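Local coordinates for protein ALKF (Bacillus cereus, PDB 3ZBO) that is of unknown function but has affinity for branched DNA, probably including Holliday junctions, and is related to the HEAT-like repeat DNA glycosylases, at residues Ile29-His34 and Asp210-Ser215. Residues are numbered along the deposited sequence; the frame is centred on the assembly and turned at random. Where two conformers were deposited one is given.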
ATOM      1  N   ILE A  29      15.892  -0.886  -6.011  1.00 18.49           N
ATOM      2  CA  ILE A  29      16.925  -0.309  -5.145  1.00 18.61           C
ATOM      3  C   ILE A  29      16.860   1.251  -5.141  1.00 16.34           C
ATOM      4  O   ILE A  29      17.014   1.888  -4.042  1.00 18.76           O
ATOM      5  CB  ILE A  29      18.308  -0.868  -5.587  1.00 20.59           C
ATOM      6  CG1 ILE A  29      18.343  -2.353  -5.178  1.00 20.63           C
ATOM      7  CG2 ILE A  29      19.411  -0.142  -4.837  1.00 21.83           C
ATOM      8  CD1 ILE A  29      19.653  -3.075  -5.695  1.00 22.88           C
ATOM      9  N   SER A  30      16.556   1.848  -6.290  1.00 19.94           N
ATOM     10  CA  SER A  30      16.366   3.292  -6.367  1.00 21.04           C
ATOM     11  C   SER A  30      15.237   3.752  -5.449  1.00 20.91           C
ATOM     12  O   SER A  30      15.273   4.808  -4.828  1.00 22.04           O
ATOM     13  CB  SER A  30      16.122   3.667  -7.848  1.00 21.66           C
ATOM     14  OG  SER A  30      14.767   3.829  -8.112  1.00 29.38           O
ATOM     15  N   ASN A  31      14.240   2.882  -5.267  1.00 17.45           N
ATOM     16  CA  ASN A  31      13.109   3.243  -4.455  1.00 17.11           C
ATOM     17  C   ASN A  31      13.346   2.979  -2.943  1.00 13.94           C
ATOM     18  O   ASN A  31      12.479   3.259  -2.117  1.00 14.43           O
ATOM     19  CB  ASN A  31      11.879   2.405  -4.820  1.00 17.74           C
ATOM     20  CG  ASN A  31      11.371   2.678  -6.254  1.00 21.38           C
ATOM     21  OD1 ASN A  31      11.770   3.651  -6.882  1.00 20.37           O
ATOM     22  ND2 ASN A  31      10.449   1.851  -6.747  1.00 17.68           N
ATOM     23  N   GLY A  32      14.444   2.311  -2.606  1.00 14.12           N
ATOM     24  CA  GLY A  32      14.810   2.089  -1.196  1.00 15.31           C
ATOM     25  C   GLY A  32      14.982   0.630  -0.825  1.00 14.45           C
ATOM     26  O   GLY A  32      15.288   0.362   0.334  1.00 16.18           O
ATOM     27  N   ALA A  33      14.796  -0.281  -1.792  1.00 14.01           N
ATOM     28  CA  ALA A  33      15.035  -1.747  -1.497  1.00 15.06           C
ATOM     29  C   ALA A  33      16.544  -1.899  -1.276  1.00 15.84           C
ATOM     30  O   ALA A  33      17.364  -1.127  -1.829  1.00 18.14           O
ATOM     31  CB  ALA A  33      14.576  -2.677  -2.656  1.00 14.98           C
ATOM     32  N   HIS A  34      16.890  -2.897  -0.501  1.00 15.70           N
ATOM     33  CA  HIS A  34      18.301  -3.289  -0.360  1.00 15.82           C
ATOM     34  C   HIS A  34      18.484  -4.730  -0.570  1.00 18.39           C
ATOM     35  O   HIS A  34      17.514  -5.504  -0.546  1.00 17.56           O
ATOM     36  CB  HIS A  34      18.864  -2.823   0.984  1.00 17.01           C
ATOM     37  CG  HIS A  34      18.122  -3.213   2.219  1.00 17.33           C
ATOM     38  ND1 HIS A  34      17.931  -4.520   2.613  1.00 22.29           N
ATOM     39  CD2 HIS A  34      17.637  -2.441   3.213  1.00 19.42           C
ATOM     40  CE1 HIS A  34      17.283  -4.529   3.773  1.00 21.94           C
ATOM     41  NE2 HIS A  34      17.152  -3.285   4.182  1.00 20.46           N
ATOM     42  N   ASP A 210      15.552  10.229  -0.247  1.00 25.36           N
ATOM     43  CA  ASP A 210      17.001   9.972  -0.342  1.00 27.01           C
ATOM     44  C   ASP A 210      17.349   9.465  -1.752  1.00 25.95           C
ATOM     45  O   ASP A 210      16.645   8.597  -2.343  1.00 27.03           O
ATOM     46  CB  ASP A 210      17.373   8.984   0.761  1.00 25.99           C
ATOM     47  CG  ASP A 210      17.327   9.603   2.143  1.00 29.96           C
ATOM     48  OD1 ASP A 210      17.335  10.855   2.239  1.00 32.26           O
ATOM     49  OD2 ASP A 210      17.296   8.822   3.129  1.00 29.09           O
ATOM     50  N   ASN A 211      18.415  10.030  -2.317  1.00 25.96           N
ATOM     51  CA  ASN A 211      19.001   9.552  -3.561  1.00 26.43           C
ATOM     52  C   ASN A 211      18.302   9.921  -4.840  1.00 28.12           C
ATOM     53  O   ASN A 211      18.734   9.479  -5.949  1.00 29.87           O
ATOM     54  CB  ASN A 211      19.278   8.043  -3.466  1.00 25.75           C
ATOM     55  CG  ASN A 211      20.055   7.744  -2.176  1.00 24.76           C
ATOM     56  OD1 ASN A 211      21.070   8.381  -1.955  1.00 29.60           O
ATOM     57  ND2 ASN A 211      19.513   6.888  -1.260  1.00 26.22           N
ATOM     58  N   LYS A 212      17.213  10.685  -4.713  1.00 24.79           N
ATOM     59  CA  LYS A 212      16.581  11.195  -5.922  1.00 25.26           C
ATOM     60  C   LYS A 212      15.886  12.512  -5.575  1.00 19.40           C
ATOM     61  O   LYS A 212      15.794  12.887  -4.395  1.00 21.91           O
ATOM     62  CB  LYS A 212      15.678  10.210  -6.538  1.00 27.95           C
ATOM     63  CG  LYS A 212      14.705   9.790  -5.627  1.00 27.64           C
ATOM     64  CD  LYS A 212      14.581   8.324  -5.963  1.00 34.79           C
ATOM     65  CE  LYS A 212      13.406   8.160  -6.757  1.00 26.39           C
ATOM     66  NZ  LYS A 212      13.054   6.674  -6.919  1.00 29.22           N
ATOM     67  N   LYS A 213      15.421  13.172  -6.616  1.00 21.60           N
ATOM     68  CA  LYS A 213      14.714  14.442  -6.493  0.50 20.52           C
ATOM     69  C   LYS A 213      13.450  14.213  -5.645  1.00 19.49           C
ATOM     70  O   LYS A 213      12.908  13.050  -5.633  1.00 21.26           O
ATOM     71  CB  LYS A 213      14.291  14.952  -7.895  0.50 20.70           C
ATOM     72  CG  LYS A 213      15.437  15.247  -8.846  0.50 23.11           C
ATOM     73  CD  LYS A 213      14.996  16.139 -10.042  0.50 27.05           C
ATOM     74  CE  LYS A 213      16.194  16.506 -10.943  0.50 30.47           C
ATOM     75  NZ  LYS A 213      17.307  16.961 -10.066  0.50 29.99           N
ATOM     76  N   SER A 214      12.929  15.285  -5.047  1.00 17.56           N
ATOM     77  CA  SER A 214      11.601  15.212  -4.424  1.00 17.64           C
ATOM     78  C   SER A 214      10.577  14.854  -5.474  1.00 16.94           C
ATOM     79  O   SER A 214      10.691  15.152  -6.659  1.00 19.73           O
ATOM     80  CB  SER A 214      11.256  16.552  -3.832  1.00 19.99           C
ATOM     81  OG  SER A 214      12.075  16.811  -2.694  1.00 27.08           O
ATOM     82  N   SER A 215       9.522  14.189  -4.997  1.00 14.24           N
ATOM     83  CA  SER A 215       8.287  14.020  -5.755  1.00 15.50           C
ATOM     84  C   SER A 215       7.323  15.136  -5.411  1.00 15.12           C
ATOM     85  O   SER A 215       7.025  15.316  -4.235  1.00 16.54           O
ATOM     86  CB  SER A 215       7.734  12.656  -5.381  1.00 17.08           C
ATOM     87  OG  SER A 215       6.600  12.473  -6.191  1.00 25.42           O
TER
HETATM   88  O   HOH W   1      15.021   6.494  -2.274  1.00 33.35           O
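K212 reaches from the β-hairpin loop to the end of helix 22-30, where its ammonium group meets the polar ends of S30 and N31. These encounters are polar but loose. K212 NZ stands 3.3 Å from N31 OD1, at an angle too poor for a hydrogen bond, and 3.5 Å from S30 OG. The S30 hydroxyl is instead engaged within its own helix, by a hydrogen bond with the carbonyl O of I27. A partial negative charge on the amide oxygen and on the nearby hydroxyl oxygen would still be expected to attract the lysine weakly.

The lysine chain is not extended: it bends at chi2 (-142°) and again at chi3 (-101°), which carries its amino end in front of the two oxygens. The chain heads toward the helix end, touching it with CD, 3.8 Å from S30 O. N31 starts out away from the loop, but its amide turns OD1 back toward the lysine; its side chain also touches Y98 and M99 of helix 98-110.

The hydrogen-bonded link between the two segments runs through water. One molecule donates to both backbone carbonyls, 3.1 Å from S30 O and 2.7 Å from D210 O, and so bridges two acceptors that could not bond to each other directly. With only 108 Å² buried, this is a thin, solvated surface contact.

On the helix side, G32 has positive phi (123°), and its N bonds to I29 O at 3.0 Å, one of the two bonds back into the last turn that define a Schellman motif. On the other, the loop joins antiparallel strands 204-207 and 215-218. The contact thus brings the second helix, ended by this motif, against a β-hairpin loop, across the largely helical fold of an AlkD-like protein.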